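Local coordinates for protein DNA ligase (Archaeoglobus fulgidus, PDB 3GDE) that probably seals nicks in double-stranded DNA during replication, recombination and repair, using ATP and magnesium, at residues A[112-117]-A[149-154]; A[452-457]-A[539-544]. All blocks are in the same frame, centred on the assembly; numbering follows the deposited sequence.

Contact 1 of 2, residues A[112-117]-A[149-154]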
# COMPACT_ATOMS: atom_id res chain seq x y z
N PHE A 112 -7.01 12.74 36.22
CA PHE A 112 -6.37 13.50 35.17
C PHE A 112 -5.86 12.62 34.03
O PHE A 112 -5.39 11.49 34.24
CB PHE A 112 -5.48 14.68 35.61
CG PHE A 112 -4.14 14.30 36.13
CD1 PHE A 112 -3.74 14.74 37.38
CD2 PHE A 112 -3.24 13.58 35.36
CE1 PHE A 112 -2.49 14.43 37.88
CE2 PHE A 112 -1.99 13.27 35.85
CZ PHE A 112 -1.61 13.69 37.12
N GLU A 113 -6.04 13.15 32.82
CA GLU A 113 -5.91 12.39 31.60
C GLU A 113 -4.95 13.10 30.67
O GLU A 113 -4.48 14.20 30.98
CB GLU A 113 -7.28 12.20 30.96
CG GLU A 113 -8.17 11.22 31.73
CD GLU A 113 -9.52 11.00 31.09
OE1 GLU A 113 -10.05 11.96 30.50
OE2 GLU A 113 -10.05 9.87 31.19
N GLU A 114 -4.65 12.45 29.54
CA GLU A 114 -3.58 12.84 28.62
C GLU A 114 -2.50 11.76 28.65
O GLU A 114 -2.15 11.27 29.72
CB GLU A 114 -2.99 14.23 28.95
CG GLU A 114 -3.69 15.44 28.24
CD GLU A 114 -3.93 16.67 29.15
OE1 GLU A 114 -4.81 17.50 28.79
OE2 GLU A 114 -3.27 16.82 30.21
N LEU A 115 -2.01 11.35 27.49
CA LEU A 115 -0.78 10.58 27.46
C LEU A 115 0.15 11.09 26.40
O LEU A 115 -0.28 11.74 25.46
CB LEU A 115 -0.97 9.06 27.33
CG LEU A 115 -1.98 8.35 26.44
CD1 LEU A 115 -3.25 8.16 27.23
CD2 LEU A 115 -2.25 9.01 25.09
N THR A 116 1.42 10.79 26.58
CA THR A 116 2.46 11.24 25.69
C THR A 116 2.45 10.41 24.43
O THR A 116 2.05 9.24 24.44
CB THR A 116 3.86 11.16 26.36
OG1 THR A 116 4.18 9.79 26.63
CG2 THR A 116 3.89 11.96 27.66
N VAL A 117 2.89 11.03 23.34
CA VAL A 117 3.13 10.32 22.10
C VAL A 117 4.11 9.18 22.37
O VAL A 117 4.01 8.10 21.78
CB VAL A 117 3.67 11.30 21.03
CG1 VAL A 117 3.96 10.58 19.72
CG2 VAL A 117 2.67 12.45 20.83
N LEU A 149 -6.53 6.28 30.32
CA LEU A 149 -5.68 7.46 30.57
C LEU A 149 -5.89 8.61 29.57
O LEU A 149 -5.40 9.73 29.80
CB LEU A 149 -4.21 7.05 30.55
CG LEU A 149 -3.42 6.59 31.78
CD1 LEU A 149 -4.23 6.37 33.04
CD2 LEU A 149 -2.64 5.33 31.42
N ALA A 150 -6.60 8.34 28.49
CA ALA A 150 -6.74 9.27 27.38
C ALA A 150 -7.87 10.29 27.55
O ALA A 150 -8.89 10.00 28.17
CB ALA A 150 -6.94 8.50 26.08
N THR A 151 -7.68 11.49 27.00
CA THR A 151 -8.78 12.45 26.88
C THR A 151 -9.76 11.97 25.79
O THR A 151 -9.41 11.11 24.99
CB THR A 151 -8.27 13.88 26.55
OG1 THR A 151 -7.71 13.91 25.24
CG2 THR A 151 -7.24 14.37 27.57
N PRO A 152 -11.00 12.49 25.79
CA PRO A 152 -11.95 12.15 24.73
C PRO A 152 -11.36 12.34 23.32
O PRO A 152 -11.47 11.44 22.49
CB PRO A 152 -13.12 13.12 24.98
CG PRO A 152 -13.09 13.32 26.47
CD PRO A 152 -11.60 13.40 26.79
N LEU A 153 -10.71 13.47 23.07
CA LEU A 153 -10.08 13.74 21.77
C LEU A 153 -8.88 12.84 21.47
O LEU A 153 -8.62 12.50 20.30
CB LEU A 153 -9.68 15.21 21.67
CG LEU A 153 -9.86 15.91 20.33
CD1 LEU A 153 -11.19 15.51 19.63
CD2 LEU A 153 -9.80 17.40 20.57
N GLU A 154 -8.14 12.45 22.50
CA GLU A 154 -7.08 11.45 22.32
C GLU A 154 -7.66 10.11 21.92
O GLU A 154 -7.12 9.43 21.05
CB GLU A 154 -6.24 11.28 23.59
CG GLU A 154 -5.14 12.28 23.75
CD GLU A 154 -4.45 12.22 25.11
OE1 GLU A 154 -5.05 11.71 26.09
OE2 GLU A 154 -3.29 12.68 25.22
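Leu115 and Glu154 meet through a backbone-to-carboxylate bond: Leu115 N donates to Glu154 OE2 at 2.9 Å, on the syn side and 23° out of the carboxylate plane. The other oxygen of the same group serves its own segment, Thr151 N giving Glu154 OE1 a bond of 2.8 Å on the anti side. Thr151 OG1 in turn accepts from Glu154 N at 3.1 Å, which completes a capping box at the start of helix 152-162. Thr151 OG1 is set between the backbone N and the carbonyl carbon (chi1 67°), from where it can face that amide. A backbone bond, Glu114 N to Leu149 O at 2.8 Å, ties the loop to the turn between helices 135-149 and 152-162.

Apolar contact flanks these bonds. Leu115 CD1 packs on Leu149 CB at 3.6 Å and touches Ala150 CB, while the Leu115 and Glu154 side chains pass each other heading opposite ways, Leu115 CD2 3.8 Å from Glu154 OE2. Thr151 CG2 lies 3.8 Å from Glu114 CG, the two side chains crossing obliquely, and also touches Glu113 CB.

The Glu113 carboxylate nears another acceptor, OE2 lying 3.2 Å from Ala150 O without a hydrogen bond, a probably unfavourable approach.

Phe6 of helix 6-16 touches Leu115 and Glu154, and Ala7 N gives Glu154 OE2 a weak bond. With an amide bonded to each oxygen, the Glu154 carboxylate is fixed in rotation, and its helix N terminus would be expected to favour the charged form. One acid thus caps its own helix and holds the loop 112-117 within the all-helical N-terminal region.

Contact 2 of 2, residues A[452-457]-A[539-544]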
# COMPACT_ATOMS: atom_id res chain seq x y z
N ALA A 452 -14.06 2.46 -4.89
CA ALA A 452 -13.43 3.78 -4.93
C ALA A 452 -11.95 3.70 -5.23
O ALA A 452 -11.26 2.77 -4.80
CB ALA A 452 -13.67 4.52 -3.61
N CYS A 453 -11.47 4.69 -5.98
CA CYS A 453 -10.05 4.87 -6.21
C CYS A 453 -9.50 5.91 -5.20
O CYS A 453 -10.27 6.57 -4.51
CB CYS A 453 -9.78 5.29 -7.66
SG CYS A 453 -10.27 6.97 -8.09
N LEU A 454 -8.18 6.04 -5.15
CA LEU A 454 -7.52 6.90 -4.18
C LEU A 454 -7.01 8.23 -4.76
O LEU A 454 -6.44 8.28 -5.84
CB LEU A 454 -6.36 6.12 -3.53
CG LEU A 454 -5.46 6.87 -2.54
CD1 LEU A 454 -6.11 6.97 -1.15
CD2 LEU A 454 -4.08 6.19 -2.48
N ASP A 455 -7.25 9.32 -4.03
CA ASP A 455 -6.61 10.59 -4.31
C ASP A 455 -5.38 10.63 -3.41
O ASP A 455 -5.50 10.80 -2.20
CB ASP A 455 -7.56 11.75 -4.00
CG ASP A 455 -6.93 13.13 -4.22
OD1 ASP A 455 -5.70 13.25 -4.38
OD2 ASP A 455 -7.69 14.13 -4.22
N PRO A 456 -4.18 10.45 -4.00
CA PRO A 456 -2.97 10.31 -3.18
C PRO A 456 -2.48 11.61 -2.50
O PRO A 456 -1.65 11.54 -1.61
CB PRO A 456 -1.93 9.80 -4.19
CG PRO A 456 -2.38 10.36 -5.48
CD PRO A 456 -3.88 10.34 -5.43
N VAL A 457 -3.00 12.77 -2.89
CA VAL A 457 -2.63 14.00 -2.18
C VAL A 457 -3.41 14.20 -0.87
O VAL A 457 -2.82 14.58 0.15
CB VAL A 457 -2.52 15.31 -3.08
CG1 VAL A 457 -2.67 15.02 -4.57
CG2 VAL A 457 -3.44 16.46 -2.57
N ALA A 539 -4.53 1.05 -3.39
CA ALA A 539 -5.57 1.03 -4.41
C ALA A 539 -5.14 1.96 -5.53
O ALA A 539 -4.39 2.91 -5.31
CB ALA A 539 -6.90 1.47 -3.84
N ASP A 540 -5.63 1.69 -6.73
CA ASP A 540 -5.30 2.52 -7.87
C ASP A 540 -5.79 3.95 -7.69
O ASP A 540 -6.84 4.19 -7.09
CB ASP A 540 -5.79 1.89 -9.17
CG ASP A 540 -4.92 0.73 -9.61
OD1 ASP A 540 -3.78 0.98 -10.07
OD2 ASP A 540 -5.37 -0.43 -9.48
N THR A 541 -4.99 4.89 -8.19
CA THR A 541 -5.19 6.31 -7.94
C THR A 541 -6.10 6.95 -8.99
O THR A 541 -6.23 6.42 -10.10
CB THR A 541 -3.84 7.06 -7.90
OG1 THR A 541 -3.16 6.89 -9.15
CG2 THR A 541 -2.97 6.53 -6.77
N ILE A 542 -6.72 8.07 -8.63
CA ILE A 542 -7.50 8.86 -9.60
C ILE A 542 -6.69 9.21 -10.87
O ILE A 542 -7.25 9.25 -11.98
CB ILE A 542 -8.12 10.13 -8.94
CG1 ILE A 542 -9.03 10.87 -9.93
CG2 ILE A 542 -7.04 11.06 -8.36
CD1 ILE A 542 -10.24 10.07 -10.39
N GLU A 543 -5.39 9.43 -10.71
CA GLU A 543 -4.48 9.66 -11.83
C GLU A 543 -4.40 8.45 -12.77
O GLU A 543 -4.43 8.61 -13.98
CB GLU A 543 -3.08 10.04 -11.31
CG GLU A 543 -2.03 10.28 -12.40
CD GLU A 543 -0.83 11.10 -11.93
OE1 GLU A 543 -0.55 11.15 -10.70
OE2 GLU A 543 -0.16 11.70 -12.81
N ARG A 544 -4.31 7.24 -12.20
CA ARG A 544 -4.33 6.02 -13.00
C ARG A 544 -5.62 5.91 -13.83
O ARG A 544 -5.57 5.69 -15.04
CB ARG A 544 -4.16 4.78 -12.10
CG ARG A 544 -4.00 3.46 -12.88
CD ARG A 544 -2.53 3.03 -13.01
NE ARG A 544 -2.31 2.06 -14.08
CZ ARG A 544 -2.48 0.74 -13.97
NH1 ARG A 544 -2.89 0.21 -12.82
NH2 ARG A 544 -2.24 -0.06 -15.01
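Cys453 turns its side chain toward Ile542, and Leu454 joins the same partner through its backbone. With Cys453 SG between the backbone N and the carbonyl carbon (chi1 72°), the sulfur comes 3.7 Å from Ile542 CA and also touches Ile542 CD1. Cys453 CB meanwhile sits close to the carbonyl oxygen of Asp540. Ile542 spreads its branches: CD1 goes to the sulfur, and CG2, also between backbone N and carbonyl carbon, lies 3.8 Å from Leu454 O and a little farther from Asp455 CA and Pro456 CD. Beyond it, the Pro456 ring and the Thr541 side chain cross at about a right angle, Pro456 CG lying 4.1 Å from Thr541 CG2.

Two hydrogen bonds link the backbones, both donors tilted from the carbonyl planes. Leu454 N donates to Asp540 O at 3.0 Å, nearly straight (166° at the hydrogen), and Ile542 N to Leu454 O at 2.8 Å, forming a single beta bridge between Leu454 and Thr541. A bent CA-H...O contact joins Thr541 CA to Leu454 O. Thr541 OG1 serves its own helix, accepting from Arg544 N at 3.3 Å as the N-cap of helix 542-550.

Asp540 points away from the strand. Its OD1 meets Arg544 NH1 at 3.0 Å in a salt bridge; the nitrogen stands above the carboxylate plane, whereas the oxygen lies in the guanidinium plane, at its edge. Asp540 OD2 accepts from Asp429 N. Asp455 OD1 accepts from Val457 N in an Asx turn, and backbone bonds of Pro456 with Gly173 and Val457 with Ile174 link this turn to the N-terminal region.

The backbone bonds and the Cys453-Ile542 packing thus place the start of the C-terminal helix on an OB-fold strand, leaving Asp540 near a bound phosphate and Arg414, a predicted ATP-binding residue.

How the contacts relate
From the N terminus, the chain passes helix 94-108, enters the loop at 112-117 and returns at 149-154 after helices 117-129 and 135-149. Contact 1 therefore closes a mostly helical loop of 31 residues inside the N-terminal region. Only much later does contact 2 open, at 452-457, on strand 446-454; it closes 81 residues on, after the remaining strands of the OB-fold domain, where 539-544 leads into helix 542-550. The two contacts follow in series, neither nested nor crossing, with their centres about 34 Å apart and nearest atoms about 21 Å apart. Each secures the beginning of a helix, one in the N-terminal region, the other near the C terminus.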